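Local coordinates for protein CDA peptide synthetase I (Streptomyces coelicolor, PDB 5DU9) that is a nonribosomal peptide synthetase, represented by its condensation domain, which binds (2S)-2-amino-N-butyl-propanamide, at residues Val255-Thr263 / Leu432-Ala440; Thr263-Gly274 / Phe325-Met336. The protein carries 1 engineered substitution. All blocks are in the same frame, centred on the assembly; numbering follows the deposited sequence.

Contact 1. Residues Val255-Thr263 / Leu432-Ala440; sequences VLGRAAEAT and LAELAADPA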
ATOM      1  N   VAL A 255      11.227 -20.868  -0.251  1.00 14.51           N
ATOM      2  CA  VAL A 255      12.623 -20.658  -0.621  1.00 14.41           C
ATOM      3  C   VAL A 255      13.090 -19.237  -0.282  1.00 14.97           C
ATOM      4  O   VAL A 255      14.266 -19.024   0.005  1.00 14.74           O
ATOM      5  CB  VAL A 255      12.851 -20.947  -2.125  1.00 17.21           C
ATOM      6  CG1 VAL A 255      12.110 -19.941  -2.994  1.00 16.65           C
ATOM      7  CG2 VAL A 255      14.339 -20.965  -2.455  1.00 16.63           C
ATOM      8  N   LEU A 256      12.170 -18.274  -0.295  1.00 13.71           N
ATOM      9  CA  LEU A 256      12.505 -16.901   0.069  1.00 12.16           C
ATOM     10  C   LEU A 256      12.913 -16.816   1.534  1.00 14.85           C
ATOM     11  O   LEU A 256      13.823 -16.069   1.897  1.00 14.35           O
ATOM     12  CB  LEU A 256      11.325 -15.966  -0.198  1.00 13.83           C
ATOM     13  CG  LEU A 256      10.944 -15.752  -1.661  1.00 17.46           C
ATOM     14  CD1 LEU A 256       9.652 -14.959  -1.745  1.00 14.09           C
ATOM     15  CD2 LEU A 256      12.057 -15.040  -2.413  1.00 20.65           C
ATOM     16  N   GLY A 257      12.231 -17.591   2.372  1.00 12.71           N
ATOM     17  CA  GLY A 257      12.571 -17.675   3.780  1.00 16.28           C
ATOM     18  C   GLY A 257      13.930 -18.312   4.000  1.00 16.06           C
ATOM     19  O   GLY A 257      14.676 -17.896   4.880  1.00 15.38           O
ATOM     20  N   ARG A 258      14.255 -19.322   3.199  1.00 14.29           N
ATOM     21  CA  ARG A 258      15.545 -19.988   3.315  1.00 14.23           C
ATOM     22  C   ARG A 258      16.668 -19.056   2.871  1.00 15.17           C
ATOM     23  O   ARG A 258      17.751 -19.055   3.462  1.00 14.17           O
ATOM     24  CB  ARG A 258      15.559 -21.285   2.503  1.00 15.27           C
ATOM     25  CG  ARG A 258      14.650 -22.359   3.081  1.00 15.69           C
ATOM     26  CD  ARG A 258      14.952 -23.737   2.507  1.00 20.98           C
ATOM     27  NE  ARG A 258      14.702 -23.823   1.069  1.00 19.00           N
ATOM     28  CZ  ARG A 258      13.523 -24.108   0.521  1.00 20.66           C
ATOM     29  NH1 ARG A 258      12.454 -24.315   1.282  1.00 19.31           N
ATOM     30  NH2 ARG A 258      13.408 -24.175  -0.799  1.00 24.70           N
ATOM     31  N   ALA A 259      16.410 -18.247   1.845  1.00 13.54           N
ATOM     32  CA  ALA A 259      17.410 -17.278   1.403  1.00 13.05           C
ATOM     33  C   ALA A 259      17.621 -16.217   2.475  1.00 12.62           C
ATOM     34  O   ALA A 259      18.738 -15.771   2.705  1.00 12.78           O
ATOM     35  CB  ALA A 259      16.990 -16.630   0.091  1.00 12.71           C
ATOM     36  N   ALA A 260      16.533 -15.817   3.123  1.00 13.38           N
ATOM     37  CA  ALA A 260      16.599 -14.860   4.215  1.00 14.40           C
ATOM     38  C   ALA A 260      17.445 -15.408   5.363  1.00 13.74           C
ATOM     39  O   ALA A 260      18.325 -14.720   5.874  1.00 14.16           O
ATOM     40  CB  ALA A 260      15.190 -14.521   4.693  1.00 13.15           C
ATOM     41  N   GLU A 261      17.193 -16.654   5.755  1.00 13.88           N
ATOM     42  CA  GLU A 261      17.969 -17.280   6.826  1.00 13.90           C
ATOM     43  C   GLU A 261      19.454 -17.320   6.485  1.00 14.31           C
ATOM     44  O   GLU A 261      20.308 -17.052   7.332  1.00 16.51           O
ATOM     45  CB  GLU A 261      17.469 -18.700   7.104  1.00 16.18           C
ATOM     46  CG  GLU A 261      18.061 -19.346   8.363  1.00 19.78           C
ATOM     47  CD  GLU A 261      19.442 -19.957   8.163  1.00 24.71           C
ATOM     48  OE1 GLU A 261      19.808 -20.291   7.016  1.00 22.66           O
ATOM     49  OE2 GLU A 261      20.170 -20.122   9.170  1.00 27.90           O
ATOM     50  N   ALA A 262      19.751 -17.668   5.236  1.00 14.32           N
ATOM     51  CA  ALA A 262      21.121 -17.904   4.808  1.00 16.80           C
ATOM     52  C   ALA A 262      21.911 -16.604   4.698  1.00 17.06           C
ATOM     53  O   ALA A 262      23.083 -16.549   5.070  1.00 18.37           O
ATOM     54  CB  ALA A 262      21.131 -18.638   3.481  1.00 17.48           C
ATOM     55  N   THR A 263      21.268 -15.566   4.179  1.00 13.81           N
ATOM     56  CA  THR A 263      21.929 -14.278   3.999  1.00 14.29           C
ATOM     57  C   THR A 263      21.891 -13.452   5.278  1.00 16.85           C
ATOM     58  O   THR A 263      22.675 -12.515   5.443  1.00 15.80           O
ATOM     59  CB  THR A 263      21.291 -13.461   2.861  1.00 15.80           C
ATOM     60  OG1 THR A 263      19.913 -13.184   3.157  1.00 14.18           O
ATOM     61  CG2 THR A 263      21.379 -14.220   1.539  1.00 15.12           C
ATOM     62  N   LEU A 432      13.203 -14.735  -9.523  1.00 14.77           N
ATOM     63  CA  LEU A 432      13.327 -14.547  -8.080  1.00 14.16           C
ATOM     64  C   LEU A 432      13.549 -15.873  -7.351  1.00 15.22           C
ATOM     65  O   LEU A 432      14.428 -15.981  -6.502  1.00 16.27           O
ATOM     66  CB  LEU A 432      12.076 -13.849  -7.533  1.00 16.73           C
ATOM     67  CG  LEU A 432      11.970 -13.687  -6.014  1.00 14.50           C
ATOM     68  CD1 LEU A 432      13.077 -12.792  -5.488  1.00 15.59           C
ATOM     69  CD2 LEU A 432      10.604 -13.137  -5.620  1.00 15.75           C
ATOM     70  N   ALA A 433      12.751 -16.879  -7.689  1.00 15.86           N
ATOM     71  CA  ALA A 433      12.837 -18.177  -7.030  1.00 18.39           C
ATOM     72  C   ALA A 433      14.171 -18.863  -7.312  1.00 15.43           C
ATOM     73  O   ALA A 433      14.728 -19.533  -6.441  1.00 18.15           O
ATOM     74  CB  ALA A 433      11.684 -19.067  -7.468  1.00 17.16           C
ATOM     75  N   GLU A 434      14.675 -18.704  -8.533  1.00 16.09           N
ATOM     76  CA  GLU A 434      15.965 -19.269  -8.913  1.00 17.60           C
ATOM     77  C   GLU A 434      17.109 -18.606  -8.140  1.00 16.21           C
ATOM     78  O   GLU A 434      18.035 -19.277  -7.679  1.00 19.15           O
ATOM     79  CB  GLU A 434      16.189 -19.114 -10.418  1.00 22.16           C
ATOM     80  CG  GLU A 434      17.429 -19.821 -10.948  1.00 25.24           C
ATOM     81  CD  GLU A 434      17.287 -21.334 -10.961  1.00 41.73           C
ATOM     82  OE1 GLU A 434      16.141 -21.830 -10.998  1.00 45.49           O
ATOM     83  OE2 GLU A 434      18.327 -22.026 -10.931  1.00 49.92           O
ATOM     84  N   LEU A 435      17.044 -17.287  -8.006  1.00 15.51           N
ATOM     85  CA  LEU A 435      18.039 -16.545  -7.243  1.00 15.07           C
ATOM     86  C   LEU A 435      18.033 -16.981  -5.784  1.00 14.60           C
ATOM     87  O   LEU A 435      19.081 -17.253  -5.196  1.00 15.31           O
ATOM     88  CB  LEU A 435      17.774 -15.039  -7.327  1.00 15.65           C
ATOM     89  CG  LEU A 435      18.005 -14.384  -8.688  1.00 17.63           C
ATOM     90  CD1 LEU A 435      17.444 -12.971  -8.690  1.00 17.83           C
ATOM     91  CD2 LEU A 435      19.484 -14.375  -9.037  1.00 19.19           C
ATOM     92  N   ALA A 436      16.841 -17.039  -5.204  1.00 14.09           N
ATOM     93  CA  ALA A 436      16.693 -17.364  -3.789  1.00 15.54           C
ATOM     94  C   ALA A 436      17.185 -18.778  -3.479  1.00 14.46           C
ATOM     95  O   ALA A 436      17.670 -19.047  -2.378  1.00 16.91           O
ATOM     96  CB  ALA A 436      15.243 -17.205  -3.365  1.00 17.80           C
ATOM     97  N   ALA A 437      17.074 -19.674  -4.454  1.00 15.22           N
ATOM     98  CA  ALA A 437      17.457 -21.073  -4.257  1.00 16.83           C
ATOM     99  C   ALA A 437      18.966 -21.244  -4.096  1.00 19.98           C
ATOM    100  O   ALA A 437      19.423 -22.238  -3.534  1.00 20.05           O
ATOM    101  CB  ALA A 437      16.956 -21.920  -5.416  1.00 18.28           C
ATOM    102  N   ASP A 438      19.736 -20.283  -4.598  1.00 16.37           N
ATOM    103  CA  ASP A 438      21.189 -20.309  -4.440  1.00 16.87           C
ATOM    104  C   ASP A 438      21.763 -18.896  -4.472  1.00 17.46           C
ATOM    105  O   ASP A 438      22.194 -18.422  -5.521  1.00 16.71           O
ATOM    106  CB  ASP A 438      21.838 -21.158  -5.533  1.00 19.47           C
ATOM    107  CG  ASP A 438      23.342 -21.252  -5.378  1.00 23.62           C
ATOM    108  OD1 ASP A 438      23.856 -20.856  -4.309  1.00 23.25           O
ATOM    109  OD2 ASP A 438      24.009 -21.724  -6.321  1.00 29.90           O
ATOM    110  N   PRO A 439      21.769 -18.215  -3.318  1.00 15.71           N
ATOM    111  CA  PRO A 439      22.255 -16.835  -3.268  1.00 15.31           C
ATOM    112  C   PRO A 439      23.735 -16.681  -3.624  1.00 16.10           C
ATOM    113  O   PRO A 439      24.156 -15.570  -3.939  1.00 16.02           O
ATOM    114  CB  PRO A 439      21.994 -16.433  -1.813  1.00 14.69           C
ATOM    115  CG  PRO A 439      20.849 -17.304  -1.394  1.00 14.48           C
ATOM    116  CD  PRO A 439      21.136 -18.616  -2.049  1.00 15.34           C
ATOM    117  N   ALA A 440      24.502 -17.768  -3.592  1.00 16.97           N
ATOM    118  CA  ALA A 440      25.921 -17.702  -3.927  1.00 17.89           C
ATOM    119  C   ALA A 440      26.142 -17.627  -5.434  1.00 18.50           C
ATOM    120  O   ALA A 440      27.248 -17.332  -5.888  1.00 20.50           O
ATOM    121  CB  ALA A 440      26.656 -18.905  -3.351  1.00 22.60           C
TER

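Contact 2. Residues Thr263-Gly274 / Phe325-Met336; sequences TGAHWARVVIAG and FARVVETVSEAM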
ATOM      1  N   THR A 263      21.268 -15.566   4.179  1.00 13.81           N
ATOM      2  CA  THR A 263      21.929 -14.278   3.999  1.00 14.29           C
ATOM      3  C   THR A 263      21.891 -13.452   5.278  1.00 16.85           C
ATOM      4  O   THR A 263      22.675 -12.515   5.443  1.00 15.80           O
ATOM      5  CB  THR A 263      21.291 -13.461   2.861  1.00 15.80           C
ATOM      6  OG1 THR A 263      19.913 -13.184   3.157  1.00 14.18           O
ATOM      7  CG2 THR A 263      21.379 -14.220   1.539  1.00 15.12           C
ATOM      8  N   GLY A 264      20.982 -13.807   6.179  1.00 13.38           N
ATOM      9  CA  GLY A 264      20.785 -13.049   7.400  1.00 13.35           C
ATOM     10  C   GLY A 264      19.972 -11.791   7.190  1.00 12.57           C
ATOM     11  O   GLY A 264      19.871 -10.963   8.091  1.00 15.30           O
ATOM     12  N   ALA A 265      19.405 -11.639   5.995  1.00 13.24           N
ATOM     13  CA  ALA A 265      18.573 -10.485   5.670  1.00 11.42           C
ATOM     14  C   ALA A 265      17.098 -10.828   5.792  1.00 12.69           C
ATOM     15  O   ALA A 265      16.685 -11.949   5.505  1.00 13.92           O
ATOM     16  CB  ALA A 265      18.881  -9.990   4.262  1.00 12.93           C
ATOM     17  N   HIS A 266      16.296  -9.854   6.202  1.00 13.25           N
ATOM     18  CA  HIS A 266      14.852 -10.034   6.247  1.00 13.79           C
ATOM     19  C   HIS A 266      14.341 -10.332   4.837  1.00 11.40           C
ATOM     20  O   HIS A 266      14.879  -9.817   3.859  1.00 12.60           O
ATOM     21  CB  HIS A 266      14.188  -8.791   6.834  1.00 12.86           C
ATOM     22  CG  HIS A 266      12.701  -8.895   6.948  1.00 13.14           C
ATOM     23  ND1 HIS A 266      11.841  -8.257   6.077  1.00 16.59           N
ATOM     24  CD2 HIS A 266      11.919  -9.559   7.830  1.00 12.51           C
ATOM     25  CE1 HIS A 266      10.595  -8.527   6.419  1.00 15.79           C
ATOM     26  NE2 HIS A 266      10.613  -9.314   7.481  1.00 15.43           N
ATOM     27  N   TRP A 267      13.317 -11.169   4.718  1.00 12.46           N
ATOM     28  CA  TRP A 267      12.929 -11.661   3.400  1.00 10.05           C
ATOM     29  C   TRP A 267      12.471 -10.552   2.453  1.00 11.72           C
ATOM     30  O   TRP A 267      12.583 -10.699   1.245  1.00 13.43           O
ATOM     31  CB  TRP A 267      11.831 -12.715   3.520  1.00 10.31           C
ATOM     32  CG  TRP A 267      10.492 -12.169   3.881  1.00 10.11           C
ATOM     33  CD1 TRP A 267      10.061 -11.808   5.128  1.00 16.59           C
ATOM     34  CD2 TRP A 267       9.399 -11.928   2.992  1.00 11.05           C
ATOM     35  NE1 TRP A 267       8.767 -11.353   5.064  1.00 15.31           N
ATOM     36  CE2 TRP A 267       8.338 -11.416   3.764  1.00 12.27           C
ATOM     37  CE3 TRP A 267       9.215 -12.096   1.616  1.00 11.51           C
ATOM     38  CZ2 TRP A 267       7.109 -11.073   3.207  1.00 13.73           C
ATOM     39  CZ3 TRP A 267       7.995 -11.754   1.064  1.00 11.84           C
ATOM     40  CH2 TRP A 267       6.958 -11.245   1.861  1.00 15.20           C
ATOM     41  N   ALA A 268      11.970  -9.441   2.985  1.00 11.69           N
ATOM     42  CA  ALA A 268      11.567  -8.325   2.121  1.00 12.06           C
ATOM     43  C   ALA A 268      12.785  -7.745   1.404  1.00 14.05           C
ATOM     44  O   ALA A 268      12.690  -7.287   0.262  1.00 12.28           O
ATOM     45  CB  ALA A 268      10.856  -7.244   2.930  1.00 13.16           C
ATOM     46  N   ARG A 269      13.933  -7.769   2.075  1.00 12.19           N
ATOM     47  CA  ARG A 269      15.184  -7.315   1.463  1.00 12.38           C
ATOM     48  C   ARG A 269      15.595  -8.259   0.335  1.00 11.49           C
ATOM     49  O   ARG A 269      16.143  -7.829  -0.683  1.00 14.36           O
ATOM     50  CB  ARG A 269      16.308  -7.223   2.500  1.00 13.16           C
ATOM     51  CG  ARG A 269      16.029  -6.253   3.645  1.00 16.13           C
ATOM     52  CD  ARG A 269      16.007  -4.817   3.153  1.00 17.30           C
ATOM     53  NE  ARG A 269      15.713  -3.865   4.226  1.00 14.51           N
ATOM     54  CZ  ARG A 269      16.622  -3.328   5.034  1.00 14.53           C
ATOM     55  NH1 ARG A 269      17.903  -3.658   4.931  1.00 18.02           N
ATOM     56  NH2 ARG A 269      16.240  -2.470   5.972  1.00 13.92           N
ATOM     57  N   VAL A 270      15.341  -9.549   0.526  1.00 12.47           N
ATOM     58  CA  VAL A 270      15.624 -10.541  -0.506  1.00 11.27           C
ATOM     59  C   VAL A 270      14.765 -10.254  -1.736  1.00 11.49           C
ATOM     60  O   VAL A 270      15.232 -10.338  -2.870  1.00 13.70           O
ATOM     61  CB  VAL A 270      15.367 -11.978   0.003  1.00 12.59           C
ATOM     62  CG1 VAL A 270      15.534 -13.004  -1.121  1.00 13.56           C
ATOM     63  CG2 VAL A 270      16.305 -12.303   1.160  1.00 14.31           C
ATOM     64  N   VAL A 271      13.504  -9.905  -1.515  1.00 11.76           N
ATOM     65  CA  VAL A 271      12.615  -9.583  -2.627  1.00 11.01           C
ATOM     66  C   VAL A 271      13.084  -8.326  -3.362  1.00 12.27           C
ATOM     67  O   VAL A 271      13.122  -8.299  -4.590  1.00 13.23           O
ATOM     68  CB  VAL A 271      11.165  -9.405  -2.135  1.00 12.07           C
ATOM     69  CG1 VAL A 271      10.256  -8.899  -3.248  1.00 11.89           C
ATOM     70  CG2 VAL A 271      10.640 -10.720  -1.596  1.00 13.80           C
ATOM     71  N   ILE A 272      13.432  -7.285  -2.613  1.00 13.13           N
ATOM     72  CA  ILE A 272      13.925  -6.059  -3.227  1.00 12.65           C
ATOM     73  C   ILE A 272      15.177  -6.355  -4.054  1.00 10.75           C
ATOM     74  O   ILE A 272      15.304  -5.892  -5.189  1.00 12.01           O
ATOM     75  CB  ILE A 272      14.218  -4.981  -2.158  1.00 11.21           C
ATOM     76  CG1 ILE A 272      12.909  -4.498  -1.542  1.00 11.92           C
ATOM     77  CG2 ILE A 272      14.951  -3.794  -2.763  1.00 13.24           C
ATOM     78  CD1 ILE A 272      13.078  -3.709  -0.250  1.00 15.94           C
ATOM     79  N   ALA A 273      16.097  -7.133  -3.493  1.00 12.54           N
ATOM     80  CA  ALA A 273      17.294  -7.534  -4.230  1.00 11.67           C
ATOM     81  C   ALA A 273      16.922  -8.304  -5.497  1.00 11.90           C
ATOM     82  O   ALA A 273      17.555  -8.143  -6.543  1.00 12.57           O
ATOM     83  CB  ALA A 273      18.207  -8.373  -3.346  1.00 12.22           C
ATOM     84  N   GLY A 274      15.888  -9.133  -5.403  1.00 12.74           N
ATOM     85  CA  GLY A 274      15.403  -9.882  -6.548  1.00 13.66           C
ATOM     86  C   GLY A 274      14.893  -8.982  -7.659  1.00 13.44           C
ATOM     87  O   GLY A 274      15.168  -9.223  -8.831  1.00 14.59           O
ATOM     88  N   PHE A 325      24.073 -13.133  -5.962  1.00 16.02           N
ATOM     89  CA  PHE A 325      22.800 -12.628  -5.475  1.00 14.99           C
ATOM     90  C   PHE A 325      22.956 -12.183  -4.022  1.00 14.45           C
ATOM     91  O   PHE A 325      22.406 -11.165  -3.618  1.00 13.83           O
ATOM     92  CB  PHE A 325      21.693 -13.675  -5.606  1.00 14.75           C
ATOM     93  CG  PHE A 325      20.345 -13.183  -5.145  1.00 13.84           C
ATOM     94  CD1 PHE A 325      19.794 -12.030  -5.680  1.00 13.55           C
ATOM     95  CD2 PHE A 325      19.634 -13.872  -4.184  1.00 13.40           C
ATOM     96  CE1 PHE A 325      18.562 -11.572  -5.260  1.00 12.81           C
ATOM     97  CE2 PHE A 325      18.403 -13.419  -3.752  1.00 16.14           C
ATOM     98  CZ  PHE A 325      17.863 -12.267  -4.295  1.00 14.05           C
ATOM     99  N   ALA A 326      23.731 -12.931  -3.247  1.00 14.81           N
ATOM    100  CA  ALA A 326      23.994 -12.548  -1.859  1.00 14.52           C
ATOM    101  C   ALA A 326      24.654 -11.175  -1.786  1.00 14.64           C
ATOM    102  O   ALA A 326      24.387 -10.397  -0.871  1.00 15.05           O
ATOM    103  CB  ALA A 326      24.868 -13.588  -1.168  1.00 16.05           C
ATOM    104  N   ARG A 327      25.510 -10.871  -2.754  1.00 15.37           N
ATOM    105  CA  ARG A 327      26.157  -9.565  -2.784  1.00 15.68           C
ATOM    106  C   ARG A 327      25.149  -8.463  -3.085  1.00 15.38           C
ATOM    107  O   ARG A 327      25.246  -7.363  -2.546  1.00 15.82           O
ATOM    108  CB  ARG A 327      27.284  -9.529  -3.816  1.00 16.80           C
ATOM    109  CG  ARG A 327      28.039  -8.202  -3.853  1.00 17.35           C
ATOM    110  CD  ARG A 327      28.816  -7.964  -2.560  1.00 21.85           C
ATOM    111  NE  ARG A 327      29.550  -6.701  -2.573  1.00 28.67           N
ATOM    112  CZ  ARG A 327      29.033  -5.524  -2.230  1.00 35.91           C
ATOM    113  NH1 ARG A 327      27.764  -5.428  -1.851  1.00 27.63           N
ATOM    114  NH2 ARG A 327      29.786  -4.434  -2.273  1.00 36.20           N
ATOM    115  N   VAL A 328      24.182  -8.746  -3.950  1.00 14.68           N
ATOM    116  CA  VAL A 328      23.146  -7.762  -4.247  1.00 14.12           C
ATOM    117  C   VAL A 328      22.283  -7.517  -3.013  1.00 13.22           C
ATOM    118  O   VAL A 328      21.875  -6.386  -2.755  1.00 14.72           O
ATOM    119  CB  VAL A 328      22.265  -8.205  -5.430  1.00 14.11           C
ATOM    120  CG1 VAL A 328      21.162  -7.185  -5.695  1.00 16.13           C
ATOM    121  CG2 VAL A 328      23.122  -8.379  -6.679  1.00 15.16           C
ATOM    122  N   VAL A 329      22.005  -8.574  -2.251  1.00 12.91           N
ATOM    123  CA  VAL A 329      21.273  -8.424  -0.996  1.00 12.25           C
ATOM    124  C   VAL A 329      22.047  -7.487  -0.058  1.00 12.80           C
ATOM    125  O   VAL A 329      21.461  -6.627   0.593  1.00 14.56           O
ATOM    126  CB  VAL A 329      21.017  -9.794  -0.317  1.00 12.17           C
ATOM    127  CG1 VAL A 329      20.450  -9.619   1.094  1.00 15.04           C
ATOM    128  CG2 VAL A 329      20.064 -10.635  -1.160  1.00 16.70           C
ATOM    129  N   GLU A 330      23.367  -7.634  -0.006  1.00 13.19           N
ATOM    130  CA  GLU A 330      24.191  -6.744   0.817  1.00 13.58           C
ATOM    131  C   GLU A 330      24.117  -5.300   0.320  1.00 17.51           C
ATOM    132  O   GLU A 330      24.066  -4.358   1.115  1.00 16.76           O
ATOM    133  CB  GLU A 330      25.642  -7.220   0.831  1.00 16.98           C
ATOM    134  CG  GLU A 330      25.854  -8.524   1.574  1.00 22.57           C
ATOM    135  CD  GLU A 330      27.264  -9.067   1.422  1.00 46.67           C
ATOM    136  OE1 GLU A 330      28.112  -8.376   0.819  1.00 39.37           O
ATOM    137  OE2 GLU A 330      27.523 -10.189   1.905  1.00 51.97           O
ATOM    138  N   THR A 331      24.121  -5.132  -0.998  1.00 13.88           N
ATOM    139  CA  THR A 331      24.018  -3.810  -1.603  1.00 14.09           C
ATOM    140  C   THR A 331      22.691  -3.165  -1.215  1.00 13.26           C
ATOM    141  O   THR A 331      22.633  -1.980  -0.878  1.00 15.68           O
ATOM    142  CB  THR A 331      24.153  -3.899  -3.135  1.00 14.59           C
ATOM    143  OG1 THR A 331      25.454  -4.402  -3.452  1.00 15.51           O
ATOM    144  CG2 THR A 331      23.965  -2.534  -3.796  1.00 18.74           C
ATOM    145  N   VAL A 332      21.628  -3.958  -1.249  1.00 12.56           N
ATOM    146  CA  VAL A 332      20.305  -3.483  -0.849  1.00 11.85           C
ATOM    147  C   VAL A 332      20.304  -3.072   0.621  1.00 14.36           C
ATOM    148  O   VAL A 332      19.777  -2.023   0.979  1.00 14.79           O
ATOM    149  CB  VAL A 332      19.231  -4.566  -1.095  1.00 11.30           C
ATOM    150  CG1 VAL A 332      17.923  -4.240  -0.376  1.00 11.77           C
ATOM    151  CG2 VAL A 332      18.985  -4.729  -2.584  1.00 11.96           C
ATOM    152  N   SER A 333      20.903  -3.901   1.467  1.00 12.98           N
ATOM    153  CA  SER A 333      20.962  -3.608   2.895  1.00 16.62           C
ATOM    154  C   SER A 333      21.699  -2.296   3.180  1.00 14.78           C
ATOM    155  O   SER A 333      21.264  -1.508   4.023  1.00 17.76           O
ATOM    156  CB  SER A 333      21.634  -4.762   3.642  1.00 25.61           C
ATOM    157  OG  SER A 333      20.802  -5.909   3.660  1.00 52.15           O
ATOM    158  N   GLU A 334      22.805  -2.061   2.476  1.00 15.45           N
ATOM    159  CA  GLU A 334      23.589  -0.841   2.658  1.00 15.23           C
ATOM    160  C   GLU A 334      22.792   0.388   2.230  1.00 19.38           C
ATOM    161  O   GLU A 334      22.773   1.406   2.928  1.00 18.31           O
ATOM    162  CB  GLU A 334      24.897  -0.918   1.872  1.00 20.19           C
ATOM    163  CG  GLU A 334      25.751   0.336   1.972  1.00 26.99           C
ATOM    164  CD  GLU A 334      27.133   0.160   1.368  1.00 50.82           C
ATOM    165  OE1 GLU A 334      27.835   1.177   1.180  1.00 59.31           O
ATOM    166  OE2 GLU A 334      27.520  -0.992   1.081  1.00 59.34           O
ATOM    167  N   ALA A 335      22.126   0.290   1.085  1.00 14.20           N
ATOM    168  CA  ALA A 335      21.335   1.399   0.575  1.00 16.08           C
ATOM    169  C   ALA A 335      20.126   1.672   1.467  1.00 16.35           C
ATOM    170  O   ALA A 335      19.783   2.827   1.710  1.00 16.71           O
ATOM    171  CB  ALA A 335      20.888   1.116  -0.851  1.00 16.41           C
ATOM    172  N   MET A 336      19.478   0.611   1.943  1.00 12.98           N
ATOM    173  CA  MET A 336      18.308   0.763   2.807  1.00 13.13           C
ATOM    174  C   MET A 336      18.685   1.403   4.141  1.00 13.20           C
ATOM    175  O   MET A 336      17.906   2.162   4.714  1.00 14.59           O
ATOM    176  CB  MET A 336      17.634  -0.585   3.049  1.00 14.51           C
ATOM    177  CG  MET A 336      16.754  -1.043   1.903  1.00 14.48           C
ATOM    178  SD  MET A 336      15.292  -0.006   1.674  1.00 15.32           S
ATOM    179  CE  MET A 336      14.349  -0.385   3.145  1.00 19.55           C
TER
HETATM  180  O   HOH W   1      20.173  -2.632   6.420  1.00 29.46           O

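Contact 1. Residues Val255-Thr263 / Leu432-Ala440
Val255 turns one methyl onto the last turn of helix 418-437, which pairs with helix 250-263 through small alanine side chains in the C-terminal half of the condensation domain. From its CB, which points at that helix, CG2 lies anti to the backbone N (CG1 takes chi1 66°) and comes to 3.6 Å from Ala437 CA, with CB of Ala436 and Ala437 slightly farther off. Its second branch, CG1, only grazes Ala436 CB. One turn on, Ala259 CB rests 3.5 Å from Ala436 O and 3.9 Å from Ala436 CB; two methyls let Ala259 CA and Ala436 CA approach to 5.2 Å. The short helical segments run in roughly the same direction, 38° apart. At one end Leu256 CD2 meets the branch point of Leu432, CD2 to CG 3.8 Å, the two side chains crossing at about a right angle. At the other, Pro439 lays CB against Thr263 CG2 and CG near Ala259 CB. Thr263 OG1 bonds Ala259 O at 2.9 Å, on the opposite face of that carbonyl from Thr263 N. Helix 267-283 crosses beside this pair, Ala259 touching Val270 and Leu435 touching Ala277, while Pro439 continues onto Ala326 of helix 325-341.

Contact 2. Residues Thr263-Gly274 / Phe325-Met336
A buried, mostly apolar helix-helix crossing with one knob-into-hole, Ala273, near its middle joins Thr263-Gly274 to Phe325-Met336 in the C-terminal of the two chloramphenicol-acetyltransferase-like halves of the condensation domain, beside strands 311-318 and 363-366. The axes of residues 267-274 and 325-336 cross at 109°, 8.7 Å apart at their closest approach. Ala273 CB sits among Phe325, Val328, Val329 and Val332. Its distances to Val329 CG2 and Phe325 CE1 are both 3.7 Å, and so small a side chain lets the helices come close. Phe325 reaches in because its CG stands anti to the backbone N (chi1 -179°). The ring meets helix 267-283 with its edge, CZ lying 3.6 Å from Val270 O and CE1 the same distance from Gly274 N, while Val329 CG2 lies over one face toward the rim. Val332 divides its methyls, CG2 against Ala273 and CG1 against Ile272 CG2. Ahead of the helix, Ala265 CB touches Val329 CG1 at 3.6 Å; Ala265 N donates to Thr263 OG1, closing an ST turn, and that hydroxyl is also bonded to Ala259 O. Ile272 and Met336 both continue onto Leu315 of strand 311-318. The polar end is Arg269, bent at chi2 (-68°) to lie across Met336, whose CB sits over the centre of one guanidinium face, 3.5 Å from CZ. At the edge of that group, in its plane, a water accepts from Arg269 NH1 at 2.9 Å and donates to Ser333 O.

How the contacts relate
Contact 2 is nested within the chain loop that contact 1 closes, and their centres lie 10 Å apart. Helices 250-263 and 267-283 follow each other directly, so Thr263, at their junction, serves both. A second join comes from the other partners: Pro439 O lies 2.8 Å from Ala326 N, a probable hydrogen bond, and Leu435 O is 3.6 Å from Phe325 CD2. Helices 250-263, 267-283, 325-341 and 418-437 thereby form one continuous cluster on the same side of the chain's centre. Neither contact supplies a residue of the (2S)-2-amino-N-butyl-propanamide pocket, which includes His158, Met308 and Ser387; the Ile272 side chain is about 14 Å from that ligand.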